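PDB 3RCN: beta-N-acetylhexosaminidase from Arthrobacter aurescens, which probably hydrolyses terminal non-reducing N-acetyl-D-hexosamine residues from N-acetyl-beta-D-hexosaminides, as a member of glycosyl hydrolase family 20. Local coordinates for residues Q468-P473 and G510-L516. Sequence-based numbering, arbitrary orientation.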
ATOM      1  N   GLN A 468       8.748  -4.499   6.306  1.00 28.95           N
ATOM      2  CA  GLN A 468       9.182  -5.404   5.235  1.00 34.13           C
ATOM      3  C   GLN A 468      10.651  -5.792   5.397  1.00 29.67           C
ATOM      4  O   GLN A 468      11.060  -6.926   5.125  1.00 23.00           O
ATOM      5  CB  GLN A 468       8.956  -4.760   3.866  1.00 32.24           C
ATOM      6  CG  GLN A 468       7.494  -4.562   3.535  1.00 34.32           C
ATOM      7  CD  GLN A 468       7.298  -3.952   2.173  1.00 37.45           C
ATOM      8  OE1 GLN A 468       8.163  -3.228   1.673  1.00 35.95           O
ATOM      9  NE2 GLN A 468       6.162  -4.250   1.550  1.00 38.48           N
ATOM     10  N   PHE A 469      11.435  -4.822   5.839  1.00 25.17           N
ATOM     11  CA  PHE A 469      12.842  -5.025   6.053  1.00 24.00           C
ATOM     12  C   PHE A 469      12.995  -6.074   7.167  1.00 32.66           C
ATOM     13  O   PHE A 469      13.800  -7.007   7.065  1.00 28.83           O
ATOM     14  CB  PHE A 469      13.486  -3.688   6.425  1.00 18.01           C
ATOM     15  CG  PHE A 469      14.937  -3.792   6.783  1.00 33.32           C
ATOM     16  CD1 PHE A 469      15.326  -4.081   8.086  1.00 35.84           C
ATOM     17  CD2 PHE A 469      15.916  -3.603   5.824  1.00 33.05           C
ATOM     18  CE1 PHE A 469      16.664  -4.184   8.417  1.00 33.71           C
ATOM     19  CE2 PHE A 469      17.250  -3.703   6.154  1.00 30.80           C
ATOM     20  CZ  PHE A 469      17.624  -3.998   7.452  1.00 32.53           C
ATOM     21  N   ALA A 470      12.203  -5.922   8.223  1.00 32.35           N
ATOM     22  CA  ALA A 470      12.270  -6.825   9.367  1.00 31.20           C
ATOM     23  C   ALA A 470      11.818  -8.219   8.973  1.00 33.38           C
ATOM     24  O   ALA A 470      12.470  -9.202   9.298  1.00 34.23           O
ATOM     25  CB  ALA A 470      11.422  -6.296  10.526  1.00 24.01           C
ATOM     26  N   ALA A 471      10.710  -8.302   8.251  1.00 35.08           N
ATOM     27  CA  ALA A 471      10.105  -9.597   7.976  1.00 27.21           C
ATOM     28  C   ALA A 471      10.857 -10.397   6.930  1.00 28.84           C
ATOM     29  O   ALA A 471      10.862 -11.627   6.966  1.00 35.55           O
ATOM     30  CB  ALA A 471       8.641  -9.430   7.572  1.00 23.67           C
ATOM     31  N   PHE A 472      11.480  -9.717   5.978  1.00 32.60           N
ATOM     32  CA  PHE A 472      12.103 -10.442   4.871  1.00 36.01           C
ATOM     33  C   PHE A 472      13.575 -10.146   4.741  1.00 38.32           C
ATOM     34  O   PHE A 472      14.010  -9.036   5.062  1.00 39.09           O
ATOM     35  CB  PHE A 472      11.378 -10.143   3.565  1.00 32.12           C
ATOM     36  CG  PHE A 472       9.990 -10.677   3.530  1.00 29.09           C
ATOM     37  CD1 PHE A 472       9.760 -12.008   3.214  1.00 24.09           C
ATOM     38  CD2 PHE A 472       8.912  -9.862   3.847  1.00 28.59           C
ATOM     39  CE1 PHE A 472       8.481 -12.524   3.195  1.00 29.00           C
ATOM     40  CE2 PHE A 472       7.624 -10.366   3.823  1.00 31.41           C
ATOM     41  CZ  PHE A 472       7.405 -11.704   3.498  1.00 34.42           C
ATOM     42  N   PRO A 473      14.351 -11.114   4.226  1.00 39.07           N
ATOM     43  CA  PRO A 473      14.069 -12.462   3.706  1.00 32.97           C
ATOM     44  C   PRO A 473      13.703 -13.560   4.738  1.00 40.71           C
ATOM     45  O   PRO A 473      13.280 -14.643   4.335  1.00 35.46           O
ATOM     46  CB  PRO A 473      15.364 -12.812   2.971  1.00 32.67           C
ATOM     47  CG  PRO A 473      16.419 -12.152   3.800  1.00 35.82           C
ATOM     48  CD  PRO A 473      15.806 -10.875   4.321  1.00 38.46           C
ATOM     49  N   GLY A 510       6.494  -5.938  -4.437  1.00 28.39           N
ATOM     50  CA  GLY A 510       6.684  -4.665  -3.767  1.00 25.18           C
ATOM     51  C   GLY A 510       7.322  -4.757  -2.392  1.00 30.71           C
ATOM     52  O   GLY A 510       7.193  -3.848  -1.572  1.00 39.68           O
ATOM     53  N   VAL A 511       8.032  -5.841  -2.126  1.00 22.30           N
ATOM     54  CA  VAL A 511       8.577  -6.037  -0.793  1.00 29.87           C
ATOM     55  C   VAL A 511      10.029  -5.592  -0.739  1.00 32.43           C
ATOM     56  O   VAL A 511      10.865  -6.183  -1.409  1.00 31.61           O
ATOM     57  CB  VAL A 511       8.501  -7.540  -0.388  1.00 33.43           C
ATOM     58  CG1 VAL A 511       9.117  -7.755   0.974  1.00 29.85           C
ATOM     59  CG2 VAL A 511       7.063  -8.026  -0.413  1.00 26.04           C
ATOM     60  N   GLU A 512      10.336  -4.574   0.063  1.00 35.48           N
ATOM     61  CA  GLU A 512      11.724  -4.173   0.198  1.00 43.13           C
ATOM     62  C   GLU A 512      12.318  -4.918   1.383  1.00 42.93           C
ATOM     63  O   GLU A 512      12.097  -4.544   2.523  1.00 39.25           O
ATOM     64  CB  GLU A 512      11.840  -2.664   0.480  1.00 53.05           C
ATOM     65  CG  GLU A 512      10.936  -1.751  -0.365  1.00 67.58           C
ATOM     66  CD  GLU A 512      11.212  -0.247  -0.156  1.00 73.14           C
ATOM     67  OE1 GLU A 512      10.237   0.512   0.049  1.00 70.56           O
ATOM     68  OE2 GLU A 512      12.393   0.175  -0.212  1.00 72.88           O
ATOM     69  N   TYR A 513      13.167  -5.899   1.094  1.00 39.52           N
ATOM     70  CA  TYR A 513      13.727  -6.774   2.110  1.00 32.00           C
ATOM     71  C   TYR A 513      15.125  -6.327   2.514  1.00 30.01           C
ATOM     72  O   TYR A 513      15.650  -5.379   1.949  1.00 35.74           O
ATOM     73  CB  TYR A 513      13.778  -8.192   1.552  1.00 34.47           C
ATOM     74  CG  TYR A 513      14.469  -8.271   0.215  1.00 33.64           C
ATOM     75  CD1 TYR A 513      13.739  -8.192  -0.974  1.00 34.92           C
ATOM     76  CD2 TYR A 513      15.848  -8.414   0.136  1.00 30.72           C
ATOM     77  CE1 TYR A 513      14.363  -8.255  -2.202  1.00 39.34           C
ATOM     78  CE2 TYR A 513      16.488  -8.483  -1.082  1.00 40.85           C
ATOM     79  CZ  TYR A 513      15.743  -8.403  -2.251  1.00 47.36           C
ATOM     80  OH  TYR A 513      16.394  -8.477  -3.460  1.00 49.07           O
ATOM     81  N   ARG A 514      15.734  -7.010   3.486  1.00 29.85           N
ATOM     82  CA  ARG A 514      17.141  -6.760   3.785  1.00 31.09           C
ATOM     83  C   ARG A 514      17.961  -7.498   2.750  1.00 36.44           C
ATOM     84  O   ARG A 514      17.847  -8.712   2.637  1.00 37.73           O
ATOM     85  CB  ARG A 514      17.556  -7.247   5.177  1.00 32.95           C
ATOM     86  CG  ARG A 514      18.881  -6.616   5.655  1.00 37.78           C
ATOM     87  CD  ARG A 514      19.446  -7.238   6.929  1.00 34.05           C
ATOM     88  NE  ARG A 514      20.286  -8.390   6.610  1.00 39.76           N
ATOM     89  CZ  ARG A 514      21.597  -8.469   6.838  1.00 40.30           C
ATOM     90  NH1 ARG A 514      22.251  -7.471   7.418  1.00 32.36           N
ATOM     91  NH2 ARG A 514      22.251  -9.572   6.501  1.00 44.02           N
ATOM     92  N   PRO A 515      18.781  -6.767   1.977  1.00 40.86           N
ATOM     93  CA  PRO A 515      19.649  -7.466   1.028  1.00 40.91           C
ATOM     94  C   PRO A 515      20.602  -8.371   1.792  1.00 43.89           C
ATOM     95  O   PRO A 515      20.972  -8.057   2.924  1.00 38.59           O
ATOM     96  CB  PRO A 515      20.412  -6.329   0.350  1.00 35.01           C
ATOM     97  CG  PRO A 515      19.522  -5.139   0.493  1.00 33.87           C
ATOM     98  CD  PRO A 515      18.911  -5.304   1.864  1.00 37.04           C
ATOM     99  N   LEU A 516      20.986  -9.484   1.180  1.00 41.31           N
ATOM    100  CA  LEU A 516      21.823 -10.464   1.850  1.00 44.78           C
ATOM    101  C   LEU A 516      23.157  -9.896   2.355  1.00 47.92           C
ATOM    102  O   LEU A 516      23.683 -10.322   3.397  1.00 46.44           O
ATOM    103  CB  LEU A 516      22.033 -11.668   0.939  1.00 55.14           C
ATOM    104  CG  LEU A 516      20.872 -12.671   0.975  1.00 66.45           C
ATOM    105  CD1 LEU A 516      19.528 -12.007   0.699  1.00 66.51           C
ATOM    106  CD2 LEU A 516      21.121 -13.788  -0.014  1.00 72.61           C
TER
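Start at Gly510, whose positive phi ends helix 491-508 in a Schellman motif and lets the chain turn off across the last turn of helix 464-471. Its carbonyl O accepts a weak hydrogen bond from Gln468 NE2 (3.3 Å). Val511 then packs CG1 against CD2 of the Phe472 ring at 3.6 Å, with Val163 of helix 154-166 touching both residues. At Glu512 the backbone N donates to Gln468 OE1 (3.0 Å, nearly linear), so one side-chain amide meets two peptide groups of the irregular, extended chain, the Glu512 bond being the stronger; the carboxylate pairs with Arg465, about one turn before Gln468 on the same helix, in a salt bridge. All this belongs to the outer layer of the family 20 TIM barrel: helix 464-471 follows barrel strand 449-456, and the chain leaving helix 491-508 crosses the C-terminal end of helix 464-471. Tyr513 lays CB against Phe472 CB (3.7 Å), while its hydroxyl hydrogen-bonds to Glu507. Next, Arg514 N donates to Phe472 O (3.1 Å), a carbonyl presented just past the helix end, before the cis peptide to Pro473. Arg514 CB sits over one face of the Phe469 ring, a CH-pi contact 4.1 Å from the centroid, and the Arg514 guanidinium forms a salt bridge with Glu418. Leu516 CD1 finally grazes Pro473 CG at 4.4 Å.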